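Local coordinates for protein glycerate dehydrogenase/glyoxylate reductase (Thermus thermophilus, PDB 2CUK) that probably reduces glyoxylate and hydroxypyruvate with a nicotinamide cofactor, as a member of the D-isomer specific 2-hydroxyacid dehydrogenase family, at residues A[66-71]-A[299-304]; A[15-20]-A[292-297]. All blocks are in the same frame, centred on the assembly; numbering follows the deposited sequence.

Following the chain from the N terminus, helix 15-19 comes first, between strands 2-5 and 23-26 of a five-stranded parallel sheet to which strand 68-70 also belongs. The chain then runs through the six-stranded parallel sheet of the NAD-binding domain before helix 283-301 brings it back. Contact 2 closes the longer loop, joining 15-20 to 292-297; contact 1 closes a loop of 227 residues between 66-71 and 299-304. Because their segments alternate along the sequence, the two loops cross. Their centres lie about 10 Å apart, and Val68 meets Leu297 between them, so one C-terminal helix ties an N-terminal helix and an inner strand of the sheet together.

Contact 1: residues A[66-71]-A[299-304]; sequences LKVIAC and AVLEGR
Strand 68-70 belongs to the five-stranded parallel sheet built from the N-terminal part of this dehydrogenase, and the last turn of helix 283-301 packs on it before a Schellman motif ends the helix. The tight part is a meeting of two buried valines. Val68 and Val300 cross obliquely, with CB of Val68 3.8 Å from CG1 of Val300 and the two CG2 methyls equally close. Val300 places CG1 anti to its backbone N (chi1 178°), whereas Val68 holds its own CG1 in the crowded position between backbone N and carbonyl carbon (chi1 58°). That branch of Val68 faces Leu301 more loosely, 4.2 Å from its CD2. Leu297, one turn earlier in the helix, also lies against Val68.

Toward solvent the packing thins. Partly exposed Lys67 lays CD against CD2 of Leu301 at 3.9 Å, and its chain then bends at chi3 and chi4 so that the ammonium turns toward Val300, the Lys67 and Val300 side chains sliding past each other in opposite directions. No hydrogen bond joins the two segments. Beyond Leu301 the helix stops: Gly303, at positive phi, gives its N to Val300 O, while Ala299 O receives both Glu302 N and, at 2.8 Å, Arg304 N. The same Val300 O lies 3.5 Å from Lys67 NZ.

Contact 2: residues A[15-20]-A[292-297]; sequences DRLRER and VAVENL
Helix 15-19, the helix of a beta-alpha-beta crossover between strands 2-5 and 23-26, packs against the C-terminal helix 283-301, the axes 10.4 Å apart and inclined by 30°, with a salt bridge spanning the gap beside an apolar layer. Arg16, its CG anti to the backbone N, stays fully extended to the guanidinium. Glu295 starts out away from helix 15-19, but a bend at chi2 returns its carboxylate. Both Arg16 donors converge on one oxygen: NH1 reaches OE1 of Glu295 at 2.7 Å in a moderately bent bond (N-H...O 154°), and NH2 adds a weak one at 3.3 Å. OE1 lies near the guanidinium plane, yet is met from above the carboxylate plane, the two planes being 64° apart. OE2 has a long, weak ion pair with Arg304. An alanine in place of Glu295 would remove the carboxylate, so the polar link between the helices would probably be lost and the Arg16 guanidinium less firmly held.

Next to the salt bridge, Leu17 and Val294 meet tip to tip, CD2 of Leu17 lying 3.9 Å from CG1 of Val294, while CD2 of Leu297 meets the same Leu17 CD2, the two leucines crossing at about a right angle. Within helix 283-301, buried Asn296 is satisfied at both ends: ND2 donates to Val292 O at 2.8 Å, an acceptor already used by Asn296 N, and OD1 accepts from the backbone N of Asn308. Both helices lie against the N-terminal sheet, Leu17 touching Val24 of strand 23-26 and Leu297 resting on Val68 and Ala70 of strand 68-70.

Contact 1: residues A[66-71]-A[299-304]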
# COMPACT_ATOMS: atom_id res chain seq x y z
N LEU A 66 -20.52 -38.70 -6.36
CA LEU A 66 -19.46 -37.72 -6.14
C LEU A 66 -18.35 -38.36 -5.32
O LEU A 66 -18.61 -38.94 -4.27
CB LEU A 66 -20.03 -36.50 -5.41
CG LEU A 66 -19.10 -35.30 -5.18
CD1 LEU A 66 -18.69 -34.71 -6.52
CD2 LEU A 66 -19.81 -34.25 -4.34
N LYS A 67 -17.11 -38.25 -5.79
CA LYS A 67 -15.97 -38.84 -5.10
C LYS A 67 -15.11 -37.84 -4.33
O LYS A 67 -14.53 -38.17 -3.30
CB LYS A 67 -15.08 -39.59 -6.09
CG LYS A 67 -15.77 -40.71 -6.85
CD LYS A 67 -14.82 -41.44 -7.78
CE LYS A 67 -13.88 -42.38 -7.03
NZ LYS A 67 -12.95 -41.67 -6.10
N VAL A 68 -15.03 -36.61 -4.84
CA VAL A 68 -14.20 -35.61 -4.18
C VAL A 68 -14.68 -34.18 -4.34
O VAL A 68 -15.19 -33.78 -5.39
CB VAL A 68 -12.75 -35.68 -4.72
CG1 VAL A 68 -12.75 -35.48 -6.23
CG2 VAL A 68 -11.88 -34.63 -4.05
N ILE A 69 -14.51 -33.42 -3.27
CA ILE A 69 -14.86 -32.01 -3.25
C ILE A 69 -13.52 -31.30 -3.03
O ILE A 69 -13.04 -31.21 -1.90
CB ILE A 69 -15.82 -31.67 -2.09
CG1 ILE A 69 -17.14 -32.43 -2.26
CG2 ILE A 69 -16.08 -30.17 -2.06
CD1 ILE A 69 -18.12 -32.20 -1.13
N ALA A 70 -12.92 -30.83 -4.12
CA ALA A 70 -11.64 -30.13 -4.04
C ALA A 70 -11.93 -28.64 -3.97
O ALA A 70 -12.12 -27.97 -4.99
CB ALA A 70 -10.79 -30.45 -5.27
N CYS A 71 -11.95 -28.12 -2.75
CA CYS A 71 -12.23 -26.71 -2.51
C CYS A 71 -11.22 -25.74 -3.08
O CYS A 71 -10.01 -25.93 -2.94
CB CYS A 71 -12.36 -26.45 -1.01
SG CYS A 71 -13.75 -27.29 -0.25
N ALA A 299 -5.84 -36.60 -7.80
CA ALA A 299 -5.30 -37.58 -6.87
C ALA A 299 -6.38 -38.56 -6.42
O ALA A 299 -6.20 -39.77 -6.50
CB ALA A 299 -4.69 -36.88 -5.67
N VAL A 300 -7.50 -38.03 -5.94
CA VAL A 300 -8.59 -38.87 -5.47
C VAL A 300 -9.19 -39.71 -6.59
O VAL A 300 -9.52 -40.87 -6.39
CB VAL A 300 -9.71 -38.03 -4.82
CG1 VAL A 300 -10.86 -38.93 -4.38
CG2 VAL A 300 -9.17 -37.26 -3.63
N LEU A 301 -9.33 -39.13 -7.78
CA LEU A 301 -9.90 -39.87 -8.90
C LEU A 301 -8.97 -40.96 -9.42
O LEU A 301 -9.42 -41.88 -10.10
CB LEU A 301 -10.25 -38.91 -10.05
CG LEU A 301 -11.33 -37.86 -9.77
CD1 LEU A 301 -11.68 -37.15 -11.07
CD2 LEU A 301 -12.58 -38.52 -9.18
N GLU A 302 -7.69 -40.86 -9.10
CA GLU A 302 -6.72 -41.87 -9.54
C GLU A 302 -6.46 -42.86 -8.42
O GLU A 302 -5.45 -43.58 -8.43
CB GLU A 302 -5.41 -41.20 -9.98
CG GLU A 302 -5.51 -40.45 -11.30
CD GLU A 302 -4.19 -39.84 -11.74
OE1 GLU A 302 -3.18 -40.58 -11.79
OE2 GLU A 302 -4.16 -38.63 -12.04
N GLY A 303 -7.36 -42.91 -7.45
CA GLY A 303 -7.21 -43.82 -6.33
C GLY A 303 -6.01 -43.53 -5.46
O GLY A 303 -5.51 -44.42 -4.77
N ARG A 304 -5.52 -42.30 -5.49
CA ARG A 304 -4.37 -41.92 -4.68
C ARG A 304 -4.80 -41.04 -3.52
O ARG A 304 -5.90 -40.49 -3.51
CB ARG A 304 -3.33 -41.17 -5.52
CG ARG A 304 -2.84 -41.92 -6.74
CD ARG A 304 -1.48 -41.40 -7.19
NE ARG A 304 -1.46 -39.95 -7.36
CZ ARG A 304 -2.07 -39.30 -8.35
NH1 ARG A 304 -2.74 -39.97 -9.26
NH2 ARG A 304 -1.99 -37.98 -8.42

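Contact 2: residues A[15-20]-A[292-297]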
# COMPACT_ATOMS: atom_id res chain seq x y z
N ASP A 15 -6.84 -27.39 -17.75
CA ASP A 15 -6.45 -28.13 -18.95
C ASP A 15 -5.89 -29.51 -18.61
O ASP A 15 -5.99 -30.44 -19.40
CB ASP A 15 -5.40 -27.35 -19.76
CG ASP A 15 -6.02 -26.26 -20.63
OD1 ASP A 15 -7.27 -26.17 -20.69
OD2 ASP A 15 -5.26 -25.49 -21.25
N ARG A 16 -5.29 -29.63 -17.43
CA ARG A 16 -4.73 -30.91 -17.00
C ARG A 16 -5.85 -31.94 -16.92
O ARG A 16 -5.68 -33.10 -17.32
CB ARG A 16 -4.05 -30.75 -15.64
CG ARG A 16 -3.31 -31.99 -15.18
CD ARG A 16 -2.65 -31.75 -13.83
NE ARG A 16 -1.93 -32.93 -13.36
CZ ARG A 16 -1.30 -33.01 -12.19
NH1 ARG A 16 -1.31 -31.97 -11.37
NH2 ARG A 16 -0.66 -34.12 -11.85
N LEU A 17 -7.00 -31.52 -16.40
CA LEU A 17 -8.16 -32.41 -16.27
C LEU A 17 -8.64 -32.83 -17.66
O LEU A 17 -8.99 -33.97 -17.90
CB LEU A 17 -9.30 -31.67 -15.58
CG LEU A 17 -9.03 -31.29 -14.11
CD1 LEU A 17 -10.26 -30.64 -13.47
CD2 LEU A 17 -8.68 -32.49 -13.21
N ARG A 18 -8.72 -31.83 -18.56
CA ARG A 18 -9.15 -32.11 -19.93
C ARG A 18 -8.19 -33.08 -20.63
O ARG A 18 -8.59 -33.97 -21.38
CB ARG A 18 -9.21 -30.77 -20.69
CG ARG A 18 -10.18 -29.75 -20.07
CD ARG A 18 -10.42 -28.54 -21.00
NE ARG A 18 -11.39 -27.60 -20.41
CZ ARG A 18 -10.89 -26.62 -19.63
NH1 ARG A 18 -9.59 -26.56 -19.39
NH2 ARG A 18 -11.72 -25.71 -19.10
N GLU A 19 -6.88 -32.87 -20.38
CA GLU A 19 -5.84 -33.75 -20.92
C GLU A 19 -6.04 -35.21 -20.48
O GLU A 19 -5.55 -36.16 -21.10
CB GLU A 19 -4.51 -33.28 -20.35
CG GLU A 19 -3.63 -32.55 -21.36
CD GLU A 19 -2.75 -31.56 -20.63
OE1 GLU A 19 -2.48 -31.78 -19.46
OE2 GLU A 19 -2.40 -30.54 -21.22
N ARG A 20 -6.74 -35.37 -19.34
CA ARG A 20 -6.91 -36.70 -18.76
C ARG A 20 -8.22 -37.34 -19.22
O ARG A 20 -8.65 -38.36 -18.70
CB ARG A 20 -6.93 -36.57 -17.24
CG ARG A 20 -5.55 -36.23 -16.65
CD ARG A 20 -4.57 -37.42 -16.73
NE ARG A 20 -5.12 -38.55 -15.97
CZ ARG A 20 -4.40 -39.69 -15.88
NH1 ARG A 20 -3.22 -39.83 -16.46
NH2 ARG A 20 -4.92 -40.72 -15.18
N VAL A 292 -3.49 -26.46 -7.26
CA VAL A 292 -3.59 -27.28 -6.05
C VAL A 292 -4.93 -28.00 -5.96
O VAL A 292 -4.98 -29.18 -5.58
CB VAL A 292 -3.36 -26.42 -4.78
CG1 VAL A 292 -3.57 -27.26 -3.53
CG2 VAL A 292 -1.93 -25.86 -4.80
N ALA A 293 -6.01 -27.32 -6.30
CA ALA A 293 -7.33 -27.95 -6.27
C ALA A 293 -7.36 -29.07 -7.31
O ALA A 293 -7.85 -30.16 -7.05
CB ALA A 293 -8.41 -26.92 -6.56
N VAL A 294 -6.83 -28.79 -8.49
CA VAL A 294 -6.79 -29.78 -9.57
C VAL A 294 -5.98 -31.00 -9.14
O VAL A 294 -6.39 -32.14 -9.37
CB VAL A 294 -6.19 -29.17 -10.85
CG1 VAL A 294 -5.78 -30.27 -11.83
CG2 VAL A 294 -7.20 -28.25 -11.50
N GLU A 295 -4.82 -30.77 -8.52
CA GLU A 295 -3.97 -31.86 -8.07
C GLU A 295 -4.74 -32.76 -7.10
O GLU A 295 -4.80 -33.98 -7.29
CB GLU A 295 -2.73 -31.31 -7.36
CG GLU A 295 -1.77 -32.38 -6.86
CD GLU A 295 -1.21 -33.24 -7.98
OE1 GLU A 295 -0.56 -32.68 -8.89
OE2 GLU A 295 -1.41 -34.48 -7.95
N ASN A 296 -5.33 -32.16 -6.07
CA ASN A 296 -6.10 -32.90 -5.09
C ASN A 296 -7.22 -33.72 -5.74
O ASN A 296 -7.40 -34.90 -5.44
CB ASN A 296 -6.69 -31.95 -4.04
CG ASN A 296 -5.69 -31.58 -2.96
OD1 ASN A 296 -5.41 -32.37 -2.05
ND2 ASN A 296 -5.12 -30.38 -3.05
N LEU A 297 -7.98 -33.09 -6.63
CA LEU A 297 -9.08 -33.78 -7.30
C LEU A 297 -8.58 -34.97 -8.12
O LEU A 297 -9.11 -36.07 -7.99
CB LEU A 297 -9.87 -32.80 -8.19
CG LEU A 297 -11.11 -33.36 -8.90
CD1 LEU A 297 -12.12 -32.25 -9.11
CD2 LEU A 297 -10.71 -33.99 -10.22